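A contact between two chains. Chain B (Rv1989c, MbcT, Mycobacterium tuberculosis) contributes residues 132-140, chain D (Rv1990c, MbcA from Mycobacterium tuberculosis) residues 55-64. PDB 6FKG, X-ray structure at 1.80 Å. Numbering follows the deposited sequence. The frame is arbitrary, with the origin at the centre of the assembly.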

# COMPACT_ATOMS: atom_id res chain seq x y z
N GLY B 132 -1.10 28.74 -19.68
CA GLY B 132 -0.02 29.49 -19.05
C GLY B 132 1.25 28.66 -18.97
O GLY B 132 2.36 29.15 -19.21
N HIS B 133 1.10 27.38 -18.63
CA HIS B 133 2.24 26.47 -18.59
C HIS B 133 2.96 26.44 -19.93
O HIS B 133 4.18 26.55 -20.01
N ALA B 134 2.20 26.28 -21.00
CA ALA B 134 2.79 26.19 -22.34
C ALA B 134 3.48 27.49 -22.75
O ALA B 134 4.55 27.46 -23.36
N ALA B 135 2.88 28.63 -22.43
CA ALA B 135 3.47 29.92 -22.81
C ALA B 135 4.82 30.07 -22.11
O ALA B 135 5.80 30.50 -22.73
N TRP B 136 4.86 29.71 -20.83
CA TRP B 136 6.10 29.77 -20.07
C TRP B 136 7.13 28.80 -20.62
O TRP B 136 8.32 29.11 -20.73
N PHE B 137 6.65 27.61 -20.98
CA PHE B 137 7.51 26.58 -21.55
C PHE B 137 8.18 27.07 -22.84
O PHE B 137 9.34 26.75 -23.09
N LEU B 138 7.45 27.87 -23.62
CA LEU B 138 7.95 28.42 -24.88
C LEU B 138 8.77 29.70 -24.70
O LEU B 138 9.11 30.38 -25.67
N HIS B 139 9.08 30.02 -23.44
CA HIS B 139 9.88 31.18 -23.07
C HIS B 139 9.21 32.51 -23.38
O HIS B 139 9.87 33.51 -23.58
N MET B 140 7.88 32.51 -23.41
CA MET B 140 7.16 33.77 -23.53
C MET B 140 7.23 34.47 -22.17
O MET B 140 7.34 33.81 -21.15
N LEU D 55 11.56 13.40 -19.94
CA LEU D 55 12.31 14.25 -20.86
C LEU D 55 12.01 15.72 -20.58
O LEU D 55 12.91 16.56 -20.53
N ILE D 56 10.74 16.04 -20.38
CA ILE D 56 10.36 17.41 -20.04
C ILE D 56 10.96 17.83 -18.69
O ILE D 56 11.51 18.93 -18.54
N GLU D 57 10.91 16.93 -17.71
CA GLU D 57 11.50 17.21 -16.41
C GLU D 57 13.01 17.43 -16.50
O GLU D 57 13.56 18.32 -15.86
N LEU D 58 13.67 16.61 -17.31
CA LEU D 58 15.09 16.81 -17.57
C LEU D 58 15.33 18.20 -18.16
O LEU D 58 16.30 18.87 -17.79
N ALA D 59 14.45 18.63 -19.06
CA ALA D 59 14.59 19.94 -19.70
C ALA D 59 14.46 21.04 -18.65
O ALA D 59 15.22 22.01 -18.66
N TYR D 60 13.49 20.90 -17.75
CA TYR D 60 13.33 21.86 -16.67
C TYR D 60 14.61 22.02 -15.88
O TYR D 60 15.01 23.12 -15.53
N VAL D 61 15.23 20.89 -15.58
CA VAL D 61 16.44 20.88 -14.75
C VAL D 61 17.60 21.47 -15.52
O VAL D 61 18.39 22.25 -14.97
N ALA D 62 17.72 21.11 -16.79
CA ALA D 62 18.82 21.64 -17.60
C ALA D 62 18.75 23.17 -17.69
O ALA D 62 19.75 23.85 -17.47
N ASP D 63 17.56 23.70 -17.99
CA ASP D 63 17.39 25.15 -18.08
C ASP D 63 17.67 25.85 -16.76
O ASP D 63 18.33 26.89 -16.73
N ALA D 64 17.16 25.28 -15.67
CA ALA D 64 17.35 25.86 -14.35
C ALA D 64 18.84 25.87 -13.96
O ALA D 64 19.35 26.84 -13.39

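The two helices stay well apart, their axes no closer than 13.6 Å and their directions 51° from one another, and the space between them is filled mainly by large side chains. Aromatic rings do most of that work, and Tyr D60, with the largest covered area of any residue here, is the hub. Its CA-to-CB bond points sideways, but chi1 in m (-67°) brings the ring across to chain B. There its CE1 meets two aromatic side chains: Trp B136 CZ3 lies 3.5 Å from Tyr D60 CE1, and Phe B137 CD1 lies 4.1 Å from the same atom. The CA-to-CB bonds of Trp B136 and Phe B137 also point sideways, and with chi1 in t the end of each side chain comes nearer to chain D. The tryptophan's six-membered ring is tilted 49° to the tyrosine ring, with centroids 5.5 Å apart, while Phe B137 and Tyr D60 meet edge to edge at their closest atoms. One turn earlier on chain D, Ile D56 points toward chain B in the m, t rotamer and places CG2 4.4 Å from Phe B137 CE1, a looser apolar contact that extends the patch.

The hydroxyl at the far end of the tyrosine ring finds a polar partner. His B133, one turn before Phe B137 and again t at chi1, offers NE2 at 2.7 Å from Tyr D60 OH, a short hydrogen bond in which either could be the donor. One side chain thus serves both the apolar centre and a polar anchor.

At the other edge the helix has ended, and exposed His B139, with positive phi and chi1 in m, has its CA-to-CB bond sideways, but the edge of its ring comes near Asp D63, whose own CA-to-CB bond points toward chain B with chi1 in m. CE1 of His B139 comes within 3.9 Å of OD2 of Asp D63, a proximity without a hydrogen bond; ND1 of the histidine instead makes a weak one back to Phe B137 O at 3.3 Å.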

# COMPACT_ATOMS: atom_id res chain seq x y z
CB HIS B 133 1.79 25.08 -18.20
CG HIS B 133 2.90 24.09 -18.01
ND1 HIS B 133 2.68 22.73 -17.93
CD2 HIS B 133 4.24 24.27 -17.86
CE1 HIS B 133 3.83 22.11 -17.75
NE2 HIS B 133 4.79 23.02 -17.71
CB ALA B 134 1.73 25.80 -23.36
CB ALA B 135 2.54 31.09 -22.44
CB TRP B 136 5.84 29.45 -18.60
CG TRP B 136 7.10 29.11 -17.83
CD1 TRP B 136 8.00 30.01 -17.29
CD2 TRP B 136 7.61 27.81 -17.53
NE1 TRP B 136 9.03 29.32 -16.66
CE2 TRP B 136 8.80 27.98 -16.79
CE3 TRP B 136 7.15 26.50 -17.79
CZ2 TRP B 136 9.55 26.89 -16.32
CZ3 TRP B 136 7.90 25.42 -17.32
CH2 TRP B 136 9.08 25.63 -16.59
CB PHE B 137 6.70 25.31 -21.80
CG PHE B 137 7.51 24.20 -22.38
CD1 PHE B 137 8.34 23.44 -21.58
CD2 PHE B 137 7.45 23.91 -23.74
CE1 PHE B 137 9.10 22.41 -22.11
CE2 PHE B 137 8.21 22.89 -24.27
CZ PHE B 137 9.03 22.14 -23.45
CB LEU B 138 6.78 28.71 -25.84
CG LEU B 138 6.05 27.45 -26.31
CD1 LEU B 138 4.74 27.81 -27.01
CD2 LEU B 138 6.96 26.64 -27.22
CB HIS B 139 11.26 31.12 -23.75
CG HIS B 139 12.18 30.11 -23.13
ND1 HIS B 139 11.99 28.75 -23.27
CD2 HIS B 139 13.27 30.26 -22.35
CE1 HIS B 139 12.93 28.11 -22.60
NE2 HIS B 139 13.73 29.00 -22.04
CB MET B 140 5.71 33.54 -23.95
CG MET B 140 5.59 32.92 -25.31
SD MET B 140 3.90 32.57 -25.77
CE MET B 140 4.12 32.12 -27.51
CB LEU D 55 11.95 13.90 -22.30
CG LEU D 55 12.84 14.11 -23.52
CD1 LEU D 55 14.29 13.81 -23.24
CD2 LEU D 55 12.33 13.16 -24.57
CB ILE D 56 8.82 17.56 -20.03
CG1 ILE D 56 8.26 17.27 -21.43
CG2 ILE D 56 8.41 18.95 -19.54
CD1 ILE D 56 6.76 17.02 -21.45
CB GLU D 57 11.20 16.06 -15.45
CG GLU D 57 9.70 16.01 -15.10
CD GLU D 57 9.26 14.69 -14.51
OE1 GLU D 57 8.05 14.56 -14.24
OE2 GLU D 57 10.10 13.81 -14.32
CB LEU D 58 15.61 15.72 -18.52
CG LEU D 58 17.08 15.84 -18.96
CD1 LEU D 58 18.02 15.97 -17.76
CD2 LEU D 58 17.48 14.64 -19.84
CB ALA D 59 13.58 20.12 -20.81
CB TYR D 60 12.23 21.42 -15.69
CG TYR D 60 10.82 21.41 -16.21
CD1 TYR D 60 10.44 22.19 -17.30
CD2 TYR D 60 9.86 20.61 -15.60
CE1 TYR D 60 9.13 22.17 -17.76
CE2 TYR D 60 8.56 20.59 -16.05
CZ TYR D 60 8.20 21.36 -17.12
OH TYR D 60 6.89 21.31 -17.54
CB VAL D 61 16.77 19.45 -14.27
CG1 VAL D 61 18.22 19.35 -13.72
CG2 VAL D 61 15.74 19.01 -13.22
CB ALA D 62 18.80 21.03 -18.99
CB ASP D 63 15.98 25.51 -18.55
CG ASP D 63 15.82 25.40 -20.06
OD1 ASP D 63 16.85 25.43 -20.78
OD2 ASP D 63 14.67 25.28 -20.52
CB ALA D 64 16.53 25.11 -13.33